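Local coordinates for glycinin A3B4 subunit (Glycine max, PDB 2D5F), which serves as an 11S globulin seed storage protein of soybean, a two-cupin subunit that assembles into hexamers and probably stores nitrogen and carbon for germination, at residues L14-E18 / G419-P425; L146-N151 / Q364-S368. The contacts are given in a common frame with arbitrary orientation. Residues are numbered along the deposited sequence.

Contact 1. Residues L14-E18 / G419-P425; sequences LNALE and GQLLVVP
This is an antiparallel beta-bridge contact between the two cupin domains: the N-terminal run 14-18, ahead of strand 21-24, lies along strand 421-424, an outermost strand of a C-terminal jelly-roll sheet. On its other edge that strand pairs with 390-395, so the extended N-terminal run adds a short flanking piece. The two directions are 152° apart, with Ala16 facing Leu422, Leu17 facing Leu421 (CA-CA 4.9 Å) and Glu18 facing Gln420. Leu17 and Leu421 form a hydrogen-bonded pair: Leu17 N donates to Leu421 O at 2.8 Å, and Leu421 N returns to Leu17 O at 2.8 Å. Beyond this single bridge the backbones separate to 7.3 Å between the CA atoms of Leu14 and Val423, and a water fills the gap, 2.8 Å from Asn15 O and 3.1 Å from Val423 N. Leu14 (m, t) points at the strand, its CD1 3.9 Å from Pro425 CD and its CB 4.2 Å from Leu422 CD1. Pro425 also packs on Leu156 of a second subunit. Gln420 OE1 accepts from Arg417 N, while Gln420 NE2 makes a weak 3.4 Å hydrogen bond to Glu18 OE2.

Contact 2. Residues L146-N151 / Q364-S368; sequences LLDTSN and QFGLS
Segment 146-151 leaves strand 141-147 through an inverse gamma turn centred on Asp148, Thr149 N 2.8 Å from Leu147 O, then a type I beta turn from Asp148 to Asn151, closed by Asn151 N to Asp148 O at 3.1 Å. Opposite it, 364-368 runs from the end of helix 362-365 through Gly366 into the extended Leu367 and strand 368-374. Gly366, first to leave the helix, has phi/psi 59/39; positive phi already favours glycine, and an ideal CB would crowd Asn151 ND2 at 3.5 Å. The backbones stay apart: CA-CA is 7.1 Å for Asn151 and Gly366, 8.1 Å for Asp148 and Leu367. Asn151 ND2 donates to Asp148 OD2 at 3.1 Å; the CA-to-CB bonds of both residues point toward 364-368. Asn151 OD1 accepts from Asn153 N. Asn151 ND2 also lies 2.7 Å from Phe365 O, at an angle too poor for a hydrogen bond. One water links Asp148 OD2 and Gly366 O, 2.7 Å from each; another sits 2.9 Å from Asn151 ND2 and 2.8 Å from Gln364 O. Leu367 (m, t) points at the turn, its CG 3.8 Å from Asp148 OD2 and its CD2 4.1 Å from Leu146 CD1. Leu146 also packs on Phe444 and Leu367 on Met68, where the two cupin domains meet. No direct hydrogen bond joins the segments; their polar groups meet through two bridging waters beside a small apolar contact, while Asn153 ND2, just past the turn, bonds Gln364 O directly.

How the contacts relate
Both contacts join the N-terminal cupin domain to the C-terminal one, at places whose centres lie 18 Å apart; their nearest atoms are about 6 Å apart and do not touch. Along the chain the order is 14-18, 146-151, 364-368, 419-425, so contact 2 falls within the span that contact 1 closes. On the C-terminal side both contacts involve one sheet, in which 438-445 and 390-395 separate strands 368-374 and 421-424; on the N-terminal side strand 141-147 lies in the sheet whose outermost strand, 21-24, follows 14-18. Direct backbone pairing in contact 1 and water-mediated contact in contact 2 thus join the same two domains within a single subunit of the hexamer.

Contact 1. Residues L14-E18 / G419-P425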
ATOM      1  N   LEU B  14     -35.630  14.015 -10.938  1.00 21.15           N
ATOM      2  CA  LEU B  14     -34.929  14.232  -9.681  1.00 25.07           C
ATOM      3  C   LEU B  14     -35.589  15.432  -9.029  1.00 27.17           C
ATOM      4  O   LEU B  14     -35.770  16.459  -9.669  1.00 31.52           O
ATOM      5  CB  LEU B  14     -33.450  14.548  -9.918  1.00 28.32           C
ATOM      6  CG  LEU B  14     -32.558  13.487 -10.565  1.00 23.52           C
ATOM      7  CD1 LEU B  14     -31.134  14.039 -10.668  1.00 29.03           C
ATOM      8  CD2 LEU B  14     -32.576  12.215  -9.730  1.00 25.63           C
ATOM      9  N   ASN B  15     -35.955  15.307  -7.762  1.00 32.56           N
ATOM     10  CA  ASN B  15     -36.581  16.418  -7.057  1.00 29.68           C
ATOM     11  C   ASN B  15     -35.651  17.072  -6.044  1.00 30.56           C
ATOM     12  O   ASN B  15     -34.783  16.419  -5.461  1.00 32.49           O
ATOM     13  CB  ASN B  15     -37.837  15.939  -6.330  1.00 29.96           C
ATOM     14  CG  ASN B  15     -39.044  15.841  -7.245  1.00 26.45           C
ATOM     15  OD1 ASN B  15     -39.925  15.024  -7.023  1.00 32.44           O
ATOM     16  ND2 ASN B  15     -39.092  16.692  -8.269  1.00 31.42           N
ATOM     17  N   ALA B  16     -35.835  18.373  -5.854  1.00 27.94           N
ATOM     18  CA  ALA B  16     -35.066  19.122  -4.873  1.00 32.18           C
ATOM     19  C   ALA B  16     -35.776  18.721  -3.588  1.00 30.81           C
ATOM     20  O   ALA B  16     -36.975  18.952  -3.454  1.00 32.05           O
ATOM     21  CB  ALA B  16     -35.216  20.609  -5.122  1.00 33.88           C
ATOM     22  N   LEU B  17     -35.045  18.121  -2.652  1.00 26.81           N
ATOM     23  CA  LEU B  17     -35.638  17.635  -1.412  1.00 19.60           C
ATOM     24  C   LEU B  17     -35.350  18.438  -0.147  1.00 21.98           C
ATOM     25  O   LEU B  17     -34.273  19.017   0.009  1.00 22.98           O
ATOM     26  CB  LEU B  17     -35.185  16.192  -1.178  1.00 25.46           C
ATOM     27  CG  LEU B  17     -35.329  15.211  -2.347  1.00 32.51           C
ATOM     28  CD1 LEU B  17     -34.586  13.926  -2.033  1.00 29.30           C
ATOM     29  CD2 LEU B  17     -36.801  14.933  -2.608  1.00 27.50           C
ATOM     30  N   GLU B  18     -36.324  18.440   0.762  1.00 19.57           N
ATOM     31  CA  GLU B  18     -36.219  19.124   2.047  1.00 19.72           C
ATOM     32  C   GLU B  18     -36.529  18.117   3.143  1.00 19.36           C
ATOM     33  O   GLU B  18     -37.087  17.063   2.871  1.00 24.71           O
ATOM     34  CB  GLU B  18     -37.190  20.304   2.108  1.00 19.52           C
ATOM     35  CG  GLU B  18     -36.703  21.495   1.303  1.00 27.76           C
ATOM     36  CD  GLU B  18     -37.722  22.606   1.206  1.00 31.18           C
ATOM     37  OE1 GLU B  18     -38.254  23.039   2.252  1.00 37.94           O
ATOM     38  OE2 GLU B  18     -37.981  23.054   0.077  1.00 38.34           O
ATOM     39  N   GLY B 419     -31.174  25.326   1.737  1.00 19.19           N
ATOM     40  CA  GLY B 419     -31.900  24.294   2.451  1.00 14.84           C
ATOM     41  C   GLY B 419     -32.333  23.101   1.628  1.00 18.65           C
ATOM     42  O   GLY B 419     -32.789  22.104   2.179  1.00 22.09           O
ATOM     43  N   GLN B 420     -32.198  23.189   0.310  1.00 22.23           N
ATOM     44  CA  GLN B 420     -32.602  22.085  -0.542  1.00 25.09           C
ATOM     45  C   GLN B 420     -31.461  21.126  -0.851  1.00 20.46           C
ATOM     46  O   GLN B 420     -30.301  21.519  -0.914  1.00 20.00           O
ATOM     47  CB  GLN B 420     -33.205  22.618  -1.839  1.00 23.63           C
ATOM     48  CG  GLN B 420     -34.386  23.521  -1.578  1.00 23.50           C
ATOM     49  CD  GLN B 420     -35.100  23.909  -2.839  1.00 25.18           C
ATOM     50  OE1 GLN B 420     -34.490  24.425  -3.773  1.00 25.60           O
ATOM     51  NE2 GLN B 420     -36.408  23.669  -2.876  1.00 25.50           N
ATOM     52  N   LEU B 421     -31.830  19.868  -1.054  1.00 23.03           N
ATOM     53  CA  LEU B 421     -30.895  18.786  -1.329  1.00 23.97           C
ATOM     54  C   LEU B 421     -31.153  18.237  -2.730  1.00 23.36           C
ATOM     55  O   LEU B 421     -32.291  17.923  -3.062  1.00 25.97           O
ATOM     56  CB  LEU B 421     -31.126  17.676  -0.299  1.00 20.86           C
ATOM     57  CG  LEU B 421     -30.064  16.606  -0.101  1.00 22.49           C
ATOM     58  CD1 LEU B 421     -28.861  17.246   0.581  1.00 25.17           C
ATOM     59  CD2 LEU B 421     -30.613  15.484   0.763  1.00 22.96           C
ATOM     60  N   LEU B 422     -30.107  18.110  -3.544  1.00 20.41           N
ATOM     61  CA  LEU B 422     -30.268  17.586  -4.900  1.00 16.11           C
ATOM     62  C   LEU B 422     -29.198  16.552  -5.209  1.00 21.79           C
ATOM     63  O   LEU B 422     -27.998  16.839  -5.147  1.00 19.86           O
ATOM     64  CB  LEU B 422     -30.185  18.704  -5.942  1.00 14.38           C
ATOM     65  CG  LEU B 422     -30.283  18.194  -7.387  1.00 19.02           C
ATOM     66  CD1 LEU B 422     -31.696  17.659  -7.637  1.00 23.64           C
ATOM     67  CD2 LEU B 422     -29.958  19.307  -8.370  1.00 22.48           C
ATOM     68  N   VAL B 423     -29.638  15.345  -5.542  1.00 22.99           N
ATOM     69  CA  VAL B 423     -28.722  14.263  -5.869  1.00 22.00           C
ATOM     70  C   VAL B 423     -28.291  14.330  -7.324  1.00 25.22           C
ATOM     71  O   VAL B 423     -29.127  14.516  -8.217  1.00 27.46           O
ATOM     72  CB  VAL B 423     -29.381  12.892  -5.644  1.00 19.82           C
ATOM     73  CG1 VAL B 423     -28.481  11.775  -6.192  1.00 16.35           C
ATOM     74  CG2 VAL B 423     -29.664  12.692  -4.170  1.00 21.36           C
ATOM     75  N   VAL B 424     -26.990  14.185  -7.564  1.00 19.72           N
ATOM     76  CA  VAL B 424     -26.478  14.168  -8.921  1.00 18.49           C
ATOM     77  C   VAL B 424     -25.769  12.824  -9.072  1.00 19.34           C
ATOM     78  O   VAL B 424     -24.642  12.642  -8.609  1.00 17.08           O
ATOM     79  CB  VAL B 424     -25.493  15.329  -9.192  1.00 21.19           C
ATOM     80  CG1 VAL B 424     -24.964  15.239 -10.627  1.00 20.32           C
ATOM     81  CG2 VAL B 424     -26.200  16.675  -8.966  1.00 21.69           C
ATOM     82  N   PRO B 425     -26.440  11.855  -9.713  1.00 21.09           N
ATOM     83  CA  PRO B 425     -25.888  10.513  -9.927  1.00 14.39           C
ATOM     84  C   PRO B 425     -24.553  10.505 -10.659  1.00 18.66           C
ATOM     85  O   PRO B 425     -24.263  11.392 -11.461  1.00 18.23           O
ATOM     86  CB  PRO B 425     -26.982   9.810 -10.729  1.00 16.70           C
ATOM     87  CG  PRO B 425     -28.253  10.526 -10.265  1.00 23.69           C
ATOM     88  CD  PRO B 425     -27.797  11.963 -10.278  1.00 16.17           C
TER
HETATM   89  O   HOH W   1     -32.606  14.801  -4.864  1.00 22.95           O

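Contact 2. Residues L146-N151 / Q364-S368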
ATOM      1  N   LEU B 146     -24.063  14.196   6.162  1.00 19.66           N
ATOM      2  CA  LEU B 146     -24.254  13.225   5.101  1.00 17.59           C
ATOM      3  C   LEU B 146     -24.028  11.876   5.785  1.00 19.49           C
ATOM      4  O   LEU B 146     -22.920  11.594   6.258  1.00 17.53           O
ATOM      5  CB  LEU B 146     -23.217  13.432   3.986  1.00 19.49           C
ATOM      6  CG  LEU B 146     -23.352  12.609   2.690  1.00 23.91           C
ATOM      7  CD1 LEU B 146     -23.078  11.116   2.946  1.00 19.08           C
ATOM      8  CD2 LEU B 146     -24.748  12.807   2.114  1.00 19.89           C
ATOM      9  N   LEU B 147     -25.087  11.074   5.879  1.00 16.40           N
ATOM     10  CA  LEU B 147     -25.010   9.750   6.495  1.00 21.99           C
ATOM     11  C   LEU B 147     -24.734   8.736   5.381  1.00 19.42           C
ATOM     12  O   LEU B 147     -25.638   8.341   4.648  1.00 19.99           O
ATOM     13  CB  LEU B 147     -26.326   9.403   7.211  1.00 17.90           C
ATOM     14  CG  LEU B 147     -26.647  10.025   8.586  1.00 21.83           C
ATOM     15  CD1 LEU B 147     -26.623  11.529   8.515  1.00 25.27           C
ATOM     16  CD2 LEU B 147     -28.022   9.554   9.048  1.00 20.77           C
ATOM     17  N   ASP B 148     -23.478   8.329   5.254  1.00 18.30           N
ATOM     18  CA  ASP B 148     -23.073   7.389   4.216  1.00 13.83           C
ATOM     19  C   ASP B 148     -23.475   5.947   4.550  1.00 19.98           C
ATOM     20  O   ASP B 148     -22.621   5.091   4.771  1.00 18.70           O
ATOM     21  CB  ASP B 148     -21.557   7.507   4.011  1.00 13.53           C
ATOM     22  CG  ASP B 148     -21.059   6.732   2.800  1.00 24.65           C
ATOM     23  OD1 ASP B 148     -21.848   6.501   1.856  1.00 21.14           O
ATOM     24  OD2 ASP B 148     -19.866   6.367   2.789  1.00 24.98           O
ATOM     25  N   THR B 149     -24.783   5.693   4.566  1.00 21.53           N
ATOM     26  CA  THR B 149     -25.333   4.374   4.883  1.00 20.48           C
ATOM     27  C   THR B 149     -24.870   3.236   3.970  1.00 23.82           C
ATOM     28  O   THR B 149     -24.752   2.098   4.415  1.00 25.55           O
ATOM     29  CB  THR B 149     -26.880   4.383   4.844  1.00 22.50           C
ATOM     30  OG1 THR B 149     -27.320   4.982   3.619  1.00 20.22           O
ATOM     31  CG2 THR B 149     -27.454   5.160   6.023  1.00 19.95           C
ATOM     32  N   SER B 150     -24.616   3.532   2.700  1.00 18.88           N
ATOM     33  CA  SER B 150     -24.190   2.499   1.765  1.00 21.90           C
ATOM     34  C   SER B 150     -22.694   2.203   1.829  1.00 21.15           C
ATOM     35  O   SER B 150     -22.204   1.339   1.109  1.00 19.87           O
ATOM     36  CB  SER B 150     -24.567   2.888   0.329  1.00 21.62           C
ATOM     37  OG  SER B 150     -23.813   4.004  -0.126  1.00 21.84           O
ATOM     38  N   ASN B 151     -21.971   2.913   2.688  1.00 24.74           N
ATOM     39  CA  ASN B 151     -20.530   2.695   2.808  1.00 22.40           C
ATOM     40  C   ASN B 151     -20.206   1.220   3.037  1.00 22.50           C
ATOM     41  O   ASN B 151     -20.888   0.531   3.789  1.00 15.21           O
ATOM     42  CB  ASN B 151     -19.950   3.537   3.947  1.00 29.25           C
ATOM     43  CG  ASN B 151     -18.443   3.369   4.089  1.00 22.47           C
ATOM     44  OD1 ASN B 151     -17.966   2.494   4.808  1.00 21.04           O
ATOM     45  ND2 ASN B 151     -17.692   4.197   3.381  1.00 34.69           N
ATOM     46  N   GLN B 364     -10.298   5.785   4.261  1.00 20.61           N
ATOM     47  CA  GLN B 364     -11.014   4.599   4.719  1.00 25.39           C
ATOM     48  C   GLN B 364     -12.533   4.766   4.755  1.00 26.86           C
ATOM     49  O   GLN B 364     -13.256   3.777   4.830  1.00 27.94           O
ATOM     50  CB  GLN B 364     -10.529   4.186   6.112  1.00 34.08           C
ATOM     51  CG  GLN B 364      -9.097   3.677   6.145  1.00 49.52           C
ATOM     52  CD  GLN B 364      -8.829   2.597   5.105  1.00 58.16           C
ATOM     53  OE1 GLN B 364      -8.744   2.876   3.907  1.00 62.45           O
ATOM     54  NE2 GLN B 364      -8.701   1.356   5.560  1.00 63.76           N
ATOM     55  N   PHE B 365     -13.018   6.004   4.685  1.00 23.73           N
ATOM     56  CA  PHE B 365     -14.459   6.243   4.751  1.00 20.76           C
ATOM     57  C   PHE B 365     -15.167   6.442   3.414  1.00 24.65           C
ATOM     58  O   PHE B 365     -16.395   6.542   3.370  1.00 22.90           O
ATOM     59  CB  PHE B 365     -14.741   7.436   5.662  1.00 18.35           C
ATOM     60  CG  PHE B 365     -14.029   7.363   6.982  1.00 24.73           C
ATOM     61  CD1 PHE B 365     -13.905   6.148   7.657  1.00 25.85           C
ATOM     62  CD2 PHE B 365     -13.482   8.505   7.552  1.00 29.76           C
ATOM     63  CE1 PHE B 365     -13.244   6.076   8.881  1.00 23.39           C
ATOM     64  CE2 PHE B 365     -12.817   8.445   8.779  1.00 27.78           C
ATOM     65  CZ  PHE B 365     -12.698   7.224   9.446  1.00 26.62           C
ATOM     66  N   GLY B 366     -14.400   6.501   2.331  1.00 19.89           N
ATOM     67  CA  GLY B 366     -14.990   6.671   1.009  1.00 21.15           C
ATOM     68  C   GLY B 366     -15.828   7.924   0.799  1.00 25.36           C
ATOM     69  O   GLY B 366     -16.865   7.886   0.124  1.00 20.12           O
ATOM     70  N   LEU B 367     -15.385   9.044   1.357  1.00 19.71           N
ATOM     71  CA  LEU B 367     -16.120  10.292   1.206  1.00 20.68           C
ATOM     72  C   LEU B 367     -15.229  11.490   0.938  1.00 17.49           C
ATOM     73  O   LEU B 367     -14.095  11.547   1.388  1.00 19.70           O
ATOM     74  CB  LEU B 367     -16.944  10.577   2.459  1.00 23.32           C
ATOM     75  CG  LEU B 367     -18.203   9.753   2.705  1.00 24.53           C
ATOM     76  CD1 LEU B 367     -18.670   9.981   4.126  1.00 22.58           C
ATOM     77  CD2 LEU B 367     -19.289  10.152   1.707  1.00 21.39           C
ATOM     78  N   SER B 368     -15.763  12.448   0.191  1.00 18.49           N
ATOM     79  CA  SER B 368     -15.060  13.688  -0.102  1.00 16.44           C
ATOM     80  C   SER B 368     -16.124  14.748  -0.334  1.00 14.00           C
ATOM     81  O   SER B 368     -17.319  14.460  -0.295  1.00 13.92           O
ATOM     82  CB  SER B 368     -14.155  13.544  -1.331  1.00 17.54           C
ATOM     83  OG  SER B 368     -14.878  13.118  -2.460  1.00 23.86           O
TER
HETATM   84  O   HOH W   2     -18.452   5.747   0.555  1.00 29.15           O
HETATM   85  O   HOH W   3     -15.013   3.308   2.710  1.00 40.69           O